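Local structure of apaG protein (1TZA) at residues 32-38 against 79-85; 94-100 against 112-118. The protein is of unknown function, an all-beta ApaG-family protein whose domain belongs to the immunoglobulin-like E-set clan. Residues are numbered along the deposited sequence.

In the fold
Interactions 1 and 2 are antiparallel strand pairs from the two facing sheets of a beta sandwich, their centres about 13 Å apart. Interaction 1 joins strands 28-38 and 79-89, separated by 40 residues of chain between the two segments; interaction 2 is a hairpin of strands 93-104 and 109-120. Each has an interior face rich in aromatic and aliphatic side chains and a more open outer one. Those interiors meet across the core: Tyr83 OH lies 2.7 Å from Tyr100 OH, a probable hydrogen bond, and Tyr32 CE2 packs 3.6 Å from the selenomethionine CE of Met96. Interaction 1 keeps a regular register and has polar threonines outside; interaction 2 is broken by a beta bulge.

Interaction 1: residues 32-38 against 79-85; sequences YTITIIN and TAYQYTS
Strands 32-38 and 79-85 run antiparallel, with axes 4.5 Å apart at closest approach and N-to-C directions 160° apart. The register is unbroken from Tyr32 opposite Ser85 to Ile37 opposite Ala80. Hydrogen-bonded pairs carry the ladder: Tyr32 N to Ser85 O 3.0 Å and Ser85 N to Tyr32 O 3.0 Å; Ile34 N to Tyr83 O 2.9 Å and Tyr83 N to Ile34 O 3.1 Å; Ile36 N to Tyr81 O 2.8 Å and Tyr81 N to Ile36 O 3.0 Å.

Alternation puts Tyr32, Ile34, Ile36, Tyr81 and Tyr83 on one face. Tyr32 and Tyr83 take p rotamers that bring their rings together, CE1 to CE1 4.1 Å, and one water bridges the hydroxyls, 2.8 Å from Tyr32 OH and 2.7 Å from Tyr83 OH. Ile34 CB packs 3.5 Å from Tyr83 CE2, while Ile36 CD1 meets the edge of that ring, 4.0 Å from CE2. On the other face, Thr33 and Thr84, both m, share a hydrogen bond, OG1 to OG1 2.7 Å, and Thr33 CG2 touches Gln82 CG at 3.5 Å.

This is regular pairing within one sheet of a beta sandwich. Strand 8-19 hydrogen-bonds along the other edge of 28-38, Ser85 OG bonds Glu18 of the second subunit, and from the facing sheet Trp51 of strand 44-55 packs against Tyr32, Ile34 and Tyr83, whose OH also hydrogen-bonds Tyr100 OH of strand 93-104.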
loop_
_atom_site.group_PDB
_atom_site.type_symbol
_atom_site.label_atom_id
_atom_site.label_comp_id
_atom_site.label_asym_id
_atom_site.label_seq_id
_atom_site.Cartn_x
_atom_site.Cartn_y
_atom_site.Cartn_z
ATOM N N TYR A 32 -4.262 5.102 1.899
ATOM C CA TYR A 32 -5.196 6.213 1.979
ATOM C C TYR A 32 -5.872 6.360 0.617
ATOM O O TYR A 32 -5.229 6.232 -0.431
ATOM C CB TYR A 32 -4.505 7.520 2.419
ATOM C CG TYR A 32 -3.340 7.981 1.571
ATOM C CD1 TYR A 32 -3.541 8.566 0.327
ATOM C CD2 TYR A 32 -2.034 7.851 2.036
ATOM C CE1 TYR A 32 -2.469 9.017 -0.436
ATOM C CE2 TYR A 32 -0.962 8.293 1.295
ATOM C CZ TYR A 32 -1.181 8.878 0.056
ATOM O OH TYR A 32 -0.111 9.324 -0.681
ATOM N N THR A 33 -7.182 6.579 0.650
ATOM C CA THR A 33 -7.978 6.742 -0.559
ATOM C C THR A 33 -8.520 8.163 -0.569
ATOM O O THR A 33 -9.358 8.530 0.255
ATOM C CB THR A 33 -9.143 5.733 -0.591
ATOM O OG1 THR A 33 -8.618 4.399 -0.553
ATOM C CG2 THR A 33 -9.973 5.912 -1.867
ATOM N N ILE A 34 -8.011 8.962 -1.500
ATOM C CA ILE A 34 -8.394 10.357 -1.625
ATOM C C ILE A 34 -9.464 10.532 -2.695
ATOM O O ILE A 34 -9.416 9.901 -3.750
ATOM C CB ILE A 34 -7.172 11.239 -2.024
ATOM C CG1 ILE A 34 -5.942 10.863 -1.190
ATOM C CG2 ILE A 34 -7.497 12.718 -1.824
ATOM C CD1 ILE A 34 -6.029 11.209 0.277
ATOM N N THR A 35 -10.438 11.383 -2.404
ATOM C CA THR A 35 -11.501 11.691 -3.350
ATOM C C THR A 35 -11.399 13.191 -3.545
ATOM O O THR A 35 -11.472 13.959 -2.583
ATOM C CB THR A 35 -12.897 11.342 -2.807
ATOM O OG1 THR A 35 -12.991 9.923 -2.612
ATOM C CG2 THR A 35 -13.981 11.784 -3.800
ATOM N N ILE A 36 -11.201 13.594 -4.792
ATOM C CA ILE A 36 -11.058 14.990 -5.152
ATOM C C ILE A 36 -12.251 15.393 -6.009
ATOM O O ILE A 36 -12.345 15.031 -7.184
ATOM C CB ILE A 36 -9.738 15.180 -5.908
ATOM C CG1 ILE A 36 -8.583 14.717 -5.013
ATOM C CG2 ILE A 36 -9.552 16.622 -6.293
ATOM C CD1 ILE A 36 -7.381 14.198 -5.766
ATOM N N ILE A 37 -13.169 16.137 -5.406
ATOM C CA ILE A 37 -14.380 16.573 -6.090
ATOM C C ILE A 37 -14.260 17.969 -6.684
ATOM O O ILE A 37 -13.898 18.928 -5.992
ATOM C CB ILE A 37 -15.584 16.566 -5.127
ATOM C CG1 ILE A 37 -15.630 15.244 -4.361
ATOM C CG2 ILE A 37 -16.882 16.743 -5.907
ATOM C CD1 ILE A 37 -16.681 15.220 -3.271
ATOM N N ASN A 38 -14.557 18.077 -7.975
ATOM C CA ASN A 38 -14.511 19.362 -8.652
ATOM C C ASN A 38 -15.932 19.892 -8.766
ATOM O O ASN A 38 -16.700 19.474 -9.638
ATOM C CB ASN A 38 -13.883 19.218 -10.035
ATOM C CG ASN A 38 -13.999 20.477 -10.861
ATOM O OD1 ASN A 38 -13.968 21.588 -10.333
ATOM N ND2 ASN A 38 -14.115 20.310 -12.169
ATOM N N THR A 79 -17.575 16.196 -10.857
ATOM C CA THR A 79 -16.993 14.857 -10.937
ATOM C C THR A 79 -16.074 14.628 -9.755
ATOM O O THR A 79 -15.403 15.548 -9.304
ATOM C CB THR A 79 -16.177 14.656 -12.238
ATOM O OG1 THR A 79 -17.009 14.933 -13.373
ATOM C CG2 THR A 79 -15.668 13.220 -12.333
ATOM N N ALA A 80 -16.058 13.395 -9.260
ATOM C CA ALA A 80 -15.234 13.010 -8.127
ATOM C C ALA A 80 -14.183 12.007 -8.567
ATOM O O ALA A 80 -14.521 10.882 -8.919
ATOM C CB ALA A 80 -16.105 12.391 -7.049
ATOM N N TYR A 81 -12.916 12.412 -8.545
ATOM C CA TYR A 81 -11.824 11.526 -8.930
ATOM C C TYR A 81 -11.234 10.884 -7.686
ATOM O O TYR A 81 -10.816 11.576 -6.757
ATOM C CB TYR A 81 -10.736 12.301 -9.689
ATOM C CG TYR A 81 -9.444 11.529 -9.891
ATOM C CD1 TYR A 81 -8.488 11.462 -8.879
ATOM C CD2 TYR A 81 -9.188 10.849 -11.084
ATOM C CE1 TYR A 81 -7.310 10.741 -9.042
ATOM C CE2 TYR A 81 -8.009 10.120 -11.261
ATOM C CZ TYR A 81 -7.074 10.072 -10.229
ATOM O OH TYR A 81 -5.913 9.349 -10.359
ATOM N N GLN A 82 -11.193 9.558 -7.682
ATOM C CA GLN A 82 -10.668 8.809 -6.558
ATOM C C GLN A 82 -9.401 8.045 -6.911
ATOM O O GLN A 82 -9.240 7.560 -8.034
ATOM C CB GLN A 82 -11.718 7.820 -6.056
ATOM C CG GLN A 82 -11.198 6.845 -5.016
ATOM C CD GLN A 82 -12.238 5.826 -4.593
ATOM O OE1 GLN A 82 -13.226 6.162 -3.938
ATOM N NE2 GLN A 82 -12.022 4.566 -4.973
ATOM N N TYR A 83 -8.504 7.940 -5.937
ATOM C CA TYR A 83 -7.258 7.214 -6.113
ATOM C C TYR A 83 -6.768 6.724 -4.758
ATOM O O TYR A 83 -7.139 7.257 -3.705
ATOM C CB TYR A 83 -6.206 8.101 -6.777
ATOM C CG TYR A 83 -5.409 8.967 -5.839
ATOM C CD1 TYR A 83 -4.256 8.475 -5.218
ATOM C CD2 TYR A 83 -5.769 10.293 -5.610
ATOM C CE1 TYR A 83 -3.475 9.287 -4.402
ATOM C CE2 TYR A 83 -5.000 11.113 -4.791
ATOM C CZ TYR A 83 -3.853 10.606 -4.195
ATOM O OH TYR A 83 -3.076 11.417 -3.409
ATOM N N THR A 84 -5.930 5.701 -4.789
ATOM C CA THR A 84 -5.409 5.148 -3.564
ATOM C C THR A 84 -3.896 5.038 -3.621
ATOM O O THR A 84 -3.325 4.687 -4.651
ATOM C CB THR A 84 -6.017 3.757 -3.312
ATOM O OG1 THR A 84 -7.404 3.905 -2.970
ATOM C CG2 THR A 84 -5.267 3.022 -2.190
ATOM N N SER A 85 -3.254 5.368 -2.507
ATOM C CA SER A 85 -1.810 5.269 -2.388
ATOM C C SER A 85 -1.548 4.834 -0.952
ATOM O O SER A 85 -2.438 4.306 -0.309
ATOM C CB SER A 85 -1.136 6.607 -2.671
ATOM O OG SER A 85 0.275 6.446 -2.687
HETATM O O HOH W 1 -0.506 10.888 -2.922
#

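Interaction 2: residues 94-100 against 112-118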
loop_
_atom_site.group_PDB
_atom_site.type_symbol
_atom_site.label_atom_id
_atom_site.label_comp_id
_atom_site.label_asym_id
_atom_site.label_seq_id
_atom_site.Cartn_x
_atom_site.Cartn_y
_atom_site.Cartn_z
ATOM N N GLY A 94 -0.064 8.728 13.348
ATOM C CA GLY A 94 0.558 9.835 12.651
ATOM C C GLY A 94 -0.496 10.678 11.963
ATOM O O GLY A 94 -1.681 10.327 11.960
ATOM N N ILE A 95 -0.060 11.780 11.365
ATOM C CA ILE A 95 -0.956 12.699 10.671
ATOM C C ILE A 95 -0.423 13.108 9.290
ATOM O O ILE A 95 0.787 13.202 9.065
ATOM C CB ILE A 95 -1.160 13.989 11.503
ATOM C CG1 ILE A 95 -1.738 13.639 12.872
ATOM C CG2 ILE A 95 -2.078 14.941 10.779
ATOM C CD1 ILE A 95 -3.079 12.955 12.815
HETATM N N MSE A 96 -1.341 13.346 8.364
HETATM C CA MSE A 96 -0.974 13.775 7.023
HETATM C C MSE A 96 -1.802 14.992 6.599
HETATM O O MSE A 96 -2.969 15.126 6.976
HETATM C CB MSE A 96 -1.186 12.641 6.010
HETATM C CG MSE A 96 -0.082 11.592 5.962
HETATM SE SE MSE A 96 -0.422 10.297 4.538
HETATM C CE MSE A 96 0.230 11.296 2.979
ATOM N N TYR A 97 -1.190 15.878 5.826
ATOM C CA TYR A 97 -1.877 17.060 5.315
ATOM C C TYR A 97 -1.019 17.654 4.205
ATOM O O TYR A 97 0.123 17.240 4.019
ATOM C CB TYR A 97 -2.136 18.086 6.442
ATOM C CG TYR A 97 -0.920 18.825 6.963
ATOM C CD1 TYR A 97 -0.373 19.892 6.257
ATOM C CD2 TYR A 97 -0.341 18.478 8.183
ATOM C CE1 TYR A 97 0.720 20.600 6.754
ATOM C CE2 TYR A 97 0.750 19.175 8.688
ATOM C CZ TYR A 97 1.273 20.232 7.968
ATOM O OH TYR A 97 2.354 20.914 8.465
ATOM N N GLY A 98 -1.568 18.603 3.456
ATOM C CA GLY A 98 -0.809 19.209 2.376
ATOM C C GLY A 98 -1.681 19.886 1.335
ATOM O O GLY A 98 -2.781 20.356 1.642
ATOM N N THR A 99 -1.194 19.942 0.100
ATOM C CA THR A 99 -1.941 20.572 -0.976
ATOM C C THR A 99 -1.668 19.924 -2.321
ATOM O O THR A 99 -0.671 19.232 -2.505
ATOM C CB THR A 99 -1.594 22.064 -1.100
ATOM O OG1 THR A 99 -0.205 22.199 -1.399
ATOM C CG2 THR A 99 -1.895 22.801 0.198
ATOM N N TYR A 100 -2.586 20.155 -3.251
ATOM C CA TYR A 100 -2.486 19.656 -4.611
ATOM C C TYR A 100 -2.366 20.894 -5.481
ATOM O O TYR A 100 -3.129 21.848 -5.308
ATOM C CB TYR A 100 -3.755 18.895 -5.010
ATOM C CG TYR A 100 -3.914 17.543 -4.371
ATOM C CD1 TYR A 100 -2.870 16.621 -4.381
ATOM C CD2 TYR A 100 -5.126 17.161 -3.803
ATOM C CE1 TYR A 100 -3.030 15.342 -3.844
ATOM C CE2 TYR A 100 -5.303 15.885 -3.262
ATOM C CZ TYR A 100 -4.246 14.976 -3.289
ATOM O OH TYR A 100 -4.414 13.700 -2.784
ATOM N N ALA A 112 -5.588 23.069 -3.936
ATOM C CA ALA A 112 -6.686 22.349 -3.308
ATOM C C ALA A 112 -6.092 21.891 -1.979
ATOM O O ALA A 112 -5.130 21.122 -1.959
ATOM C CB ALA A 112 -7.094 21.144 -4.151
ATOM N N ILE A 113 -6.643 22.382 -0.876
ATOM C CA ILE A 113 -6.139 22.029 0.441
ATOM C C ILE A 113 -6.564 20.635 0.861
ATOM O O ILE A 113 -7.684 20.204 0.598
ATOM C CB ILE A 113 -6.626 23.024 1.514
ATOM C CG1 ILE A 113 -6.253 24.445 1.103
ATOM C CG2 ILE A 113 -5.991 22.695 2.868
ATOM C CD1 ILE A 113 -6.882 25.514 1.969
ATOM N N ILE A 114 -5.643 19.935 1.511
ATOM C CA ILE A 114 -5.897 18.600 2.017
ATOM C C ILE A 114 -5.810 18.708 3.538
ATOM O O ILE A 114 -4.719 18.742 4.101
ATOM C CB ILE A 114 -4.843 17.593 1.505
ATOM C CG1 ILE A 114 -4.774 17.639 -0.026
ATOM C CG2 ILE A 114 -5.214 16.193 1.962
ATOM C CD1 ILE A 114 -3.489 17.072 -0.605
ATOM N N LYS A 115 -6.966 18.780 4.190
ATOM C CA LYS A 115 -7.036 18.899 5.642
ATOM C C LYS A 115 -6.295 17.765 6.323
ATOM O O LYS A 115 -6.185 16.664 5.781
ATOM C CB LYS A 115 -8.496 18.887 6.114
ATOM C CG LYS A 115 -9.359 19.969 5.499
ATOM C CD LYS A 115 -8.851 21.362 5.846
ATOM C CE LYS A 115 -9.758 22.441 5.246
ATOM N NZ LYS A 115 -9.223 23.825 5.436
ATOM N N PRO A 116 -5.770 18.022 7.529
ATOM C CA PRO A 116 -5.052 16.956 8.228
ATOM C C PRO A 116 -5.966 15.779 8.581
ATOM O O PRO A 116 -7.101 15.965 9.017
ATOM C CB PRO A 116 -4.490 17.669 9.463
ATOM C CG PRO A 116 -5.439 18.823 9.675
ATOM C CD PRO A 116 -5.683 19.296 8.266
ATOM N N PHE A 117 -5.468 14.569 8.360
ATOM C CA PHE A 117 -6.203 13.356 8.680
ATOM C C PHE A 117 -5.218 12.397 9.350
ATOM O O PHE A 117 -4.013 12.452 9.106
ATOM C CB PHE A 117 -6.831 12.731 7.413
ATOM C CG PHE A 117 -5.837 12.377 6.337
ATOM C CD1 PHE A 117 -5.156 11.157 6.365
ATOM C CD2 PHE A 117 -5.592 13.256 5.287
ATOM C CE1 PHE A 117 -4.240 10.813 5.351
ATOM C CE2 PHE A 117 -4.678 12.926 4.270
ATOM C CZ PHE A 117 -4.003 11.699 4.307
ATOM N N ARG A 118 -5.745 11.525 10.199
ATOM C CA ARG A 118 -4.939 10.585 10.956
ATOM C C ARG A 118 -4.658 9.260 10.288
ATOM O O ARG A 118 -5.317 8.867 9.324
ATOM C CB ARG A 118 -5.622 10.302 12.292
ATOM C CG ARG A 118 -7.125 10.072 12.146
ATOM C CD ARG A 118 -7.548 8.615 12.291
ATOM N NE ARG A 118 -7.539 8.184 13.683
ATOM C CZ ARG A 118 -8.359 7.266 14.184
ATOM N NH1 ARG A 118 -9.259 6.683 13.405
ATOM N NH2 ARG A 118 -8.283 6.933 15.468
#
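A beta bulge interrupts this antiparallel hairpin, one edge of the sandwich sheet that faces strands 28-38 and 79-89. Met96 pairs with Phe117, but Gly98 pairs with Ile114, so strand 112-118 spends an extra residue in the Lys115-Pro116 region. Lys115 points away from strand 94-100, and Tyr97, a p rotamer, rests its CB 3.9 Å from Pro116 CB. Gly98 has phi/psi of 160/-152, where a CB would jam against the preceding carbonyl oxygen.

Inside, Phe117 adopts p, which swings its ring beneath the selenomethionine at Met96: CB sits over the ring face in a CH-pi contact, 3.8 Å from the centroid, and SE makes an oblique Met-aromatic contact at 4.9 Å. Trp51 of strand 44-55 touches both Met96 and Ile114. On the outer face Ile95 (m, m) lays CD1 3.7 Å from Arg118 CB. Back on the inner face, beyond Gly98, Ile114 (m, t) drives CD1 almost straight onto the face of the Tyr100 ring, 3.4 Å from its centroid and 10° off the normal.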